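Local coordinates for Glyoxalase/Bleomycin resistance protein/dioxygenase domain (Frankia sp., PDB 2RK0) that probably acts as a metal-dependent enzyme of the glyoxalase/bleomycin resistance/dioxygenase superfamily, at the interface of chains A and B. Coordinates in Å, arbitrary orientation; residue numbers count along the deposited sequence, not the author numbering. Chains: chain A/B, Glyoxalase/Bleomycin resistance protein/dioxygenase domain.

The interface of chains A and B. Residues chain A 6, 8-9, 51, 73, 75-77; chain B 6-10, 51, 73, 76.
Strand 75-80 of chain A runs antiparallel to strand 8-12 of chain B, and the two-fold axis repeats the pairing with the chains exchanged. Two backbone bonds lie nearly along their carbonyl axes: B:Ser10 N to A:His75 O, 3.0 Å, and A:Ser77 N to B:His8 O. The return bond from A:His75 N meets B:Ser10 O from above the carbonyl plane. A:Ser77 O is gripped twice in its carbonyl plane, by B:His8 N on a lone pair and by B:Ser7 N at 2.7 Å, the latter bond more bent.

On one side of this ladder the imidazoles of A:His75 and B:His8 meet rim to rim at their CE1 corners, their planes 81° apart. Each holds CG between backbone N and carbonyl carbon (chi1 68° and 65°), and each takes a serine methylene over one face: B:Ser10 CB lies over A:His75, A:Ser77 CB over B:His8.

The other side is aliphatic. A:Leu76 lies alongside B:Val9, pointing the same way, with CD1 3.8 Å from CG2. A:Val6 CG2, set beside its backbone N, presses tightly on B:Leu51 CD2 at 3.5 Å, the side chains crossing obliquely; the two-fold repeats this between B:Val6 and A:Leu51. At the axis A:Leu73 CB meets B:Leu73 CB at 3.8 Å, and one water bridges both Leu73 backbone nitrogens.

Sheet pairing backed by this packing joins the two copies, plausibly as the family's common dimer; the paired histidines may serve a metal site shared between chains, though the structure alone shows no metal there.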
# COMPACT_ATOMS: atom_id res chain seq x y z
N VAL A 6 2.72 5.18 -7.21
CA VAL A 6 2.83 5.38 -5.77
C VAL A 6 4.01 6.27 -5.41
O VAL A 6 5.15 5.97 -5.75
CB VAL A 6 2.99 4.02 -5.03
CG1 VAL A 6 3.13 4.26 -3.53
CG2 VAL A 6 1.79 3.12 -5.30
N HIS A 8 4.66 7.05 -2.18
CA HIS A 8 5.18 6.35 -1.01
C HIS A 8 4.07 5.72 -0.20
O HIS A 8 2.90 6.09 -0.31
CB HIS A 8 6.00 7.28 -0.12
CG HIS A 8 5.21 8.36 0.54
ND1 HIS A 8 5.13 9.64 0.03
CD2 HIS A 8 4.48 8.37 1.68
CE1 HIS A 8 4.39 10.39 0.83
NE2 HIS A 8 3.98 9.64 1.84
N VAL A 9 4.44 4.76 0.62
CA VAL A 9 3.47 4.08 1.46
C VAL A 9 3.85 4.33 2.90
O VAL A 9 4.99 4.09 3.30
CB VAL A 9 3.46 2.57 1.21
CG1 VAL A 9 2.39 1.92 2.09
CG2 VAL A 9 3.19 2.29 -0.26
N LEU A 51 11.03 2.43 -4.27
CA LEU A 51 9.82 2.65 -3.47
C LEU A 51 10.10 3.21 -2.09
O LEU A 51 10.90 2.67 -1.32
CB LEU A 51 9.01 1.35 -3.32
CG LEU A 51 7.76 1.51 -2.45
CD1 LEU A 51 6.82 2.54 -3.06
CD2 LEU A 51 7.06 0.18 -2.31
N LEU A 73 -5.37 -1.21 4.68
CA LEU A 73 -4.59 -2.16 3.88
C LEU A 73 -5.01 -3.62 4.04
O LEU A 73 -5.15 -4.12 5.15
CB LEU A 73 -3.10 -2.04 4.25
CG LEU A 73 -2.11 -2.90 3.46
CD1 LEU A 73 -2.06 -2.46 2.01
CD2 LEU A 73 -0.72 -2.79 4.08
N HIS A 75 -3.38 -5.98 1.84
CA HIS A 75 -2.00 -6.44 1.70
C HIS A 75 -1.25 -5.63 0.64
O HIS A 75 -1.87 -5.04 -0.24
CB HIS A 75 -1.93 -7.94 1.38
CG HIS A 75 -2.46 -8.31 0.02
ND1 HIS A 75 -1.70 -8.19 -1.12
CD2 HIS A 75 -3.65 -8.81 -0.36
CE1 HIS A 75 -2.41 -8.61 -2.16
NE2 HIS A 75 -3.60 -8.99 -1.72
N LEU A 76 0.08 -5.59 0.76
CA LEU A 76 0.93 -4.84 -0.17
C LEU A 76 1.83 -5.81 -0.94
O LEU A 76 2.59 -6.56 -0.34
CB LEU A 76 1.78 -3.84 0.61
CG LEU A 76 2.75 -2.96 -0.18
CD1 LEU A 76 2.00 -2.18 -1.26
CD2 LEU A 76 3.45 -2.02 0.78
N SER A 77 1.75 -5.78 -2.26
CA SER A 77 2.54 -6.68 -3.08
C SER A 77 3.63 -5.98 -3.90
O SER A 77 3.35 -5.07 -4.68
CB SER A 77 1.62 -7.46 -4.01
OG SER A 77 2.35 -8.41 -4.77
N VAL B 6 6.03 -1.51 -6.71
CA VAL B 6 4.75 -2.05 -6.29
C VAL B 6 4.01 -2.79 -7.40
O VAL B 6 3.72 -2.23 -8.45
CB VAL B 6 3.82 -0.93 -5.77
CG1 VAL B 6 2.45 -1.49 -5.44
CG2 VAL B 6 4.45 -0.27 -4.55
N SER B 7 3.71 -4.07 -7.16
CA SER B 7 2.98 -4.89 -8.10
C SER B 7 1.51 -4.46 -8.03
O SER B 7 0.84 -4.26 -9.04
CB SER B 7 3.11 -6.36 -7.72
OG SER B 7 2.36 -7.17 -8.59
N HIS B 8 1.01 -4.32 -6.80
CA HIS B 8 -0.35 -3.86 -6.57
C HIS B 8 -0.61 -3.65 -5.10
O HIS B 8 0.08 -4.20 -4.24
CB HIS B 8 -1.37 -4.83 -7.17
CG HIS B 8 -1.38 -6.18 -6.53
ND1 HIS B 8 -2.01 -6.44 -5.33
CD2 HIS B 8 -0.85 -7.36 -6.93
CE1 HIS B 8 -1.86 -7.71 -5.02
NE2 HIS B 8 -1.16 -8.29 -5.98
N VAL B 9 -1.60 -2.82 -4.81
CA VAL B 9 -1.99 -2.53 -3.44
C VAL B 9 -3.41 -3.05 -3.29
O VAL B 9 -4.26 -2.79 -4.15
CB VAL B 9 -1.98 -1.01 -3.14
CG1 VAL B 9 -2.42 -0.76 -1.70
CG2 VAL B 9 -0.59 -0.44 -3.39
N SER B 10 -3.67 -3.78 -2.22
CA SER B 10 -5.01 -4.30 -1.99
C SER B 10 -5.57 -3.55 -0.79
O SER B 10 -4.97 -3.57 0.29
CB SER B 10 -4.97 -5.81 -1.72
OG SER B 10 -6.26 -6.36 -1.70
N LEU B 51 -0.94 1.75 -12.29
CA LEU B 51 -0.93 1.14 -10.96
C LEU B 51 -2.17 0.28 -10.68
O LEU B 51 -3.29 0.71 -10.90
CB LEU B 51 -0.84 2.21 -9.87
CG LEU B 51 -0.91 1.70 -8.43
CD1 LEU B 51 0.30 0.81 -8.13
CD2 LEU B 51 -0.94 2.87 -7.47
N LEU B 73 -2.05 0.30 7.21
CA LEU B 73 -1.88 1.53 6.47
C LEU B 73 -2.05 2.77 7.34
O LEU B 73 -3.00 2.87 8.12
CB LEU B 73 -2.89 1.61 5.32
CG LEU B 73 -2.73 2.82 4.39
CD1 LEU B 73 -1.45 2.68 3.57
CD2 LEU B 73 -3.93 2.92 3.45
N LEU B 76 -1.82 6.22 2.09
CA LEU B 76 -1.26 5.87 0.79
C LEU B 76 -1.06 7.13 -0.05
O LEU B 76 -1.99 7.91 -0.24
CB LEU B 76 -2.18 4.90 0.05
CG LEU B 76 -1.69 4.49 -1.33
CD1 LEU B 76 -0.32 3.83 -1.23
CD2 LEU B 76 -2.70 3.54 -1.96
O HOH W 1 -4.74 -0.82 7.59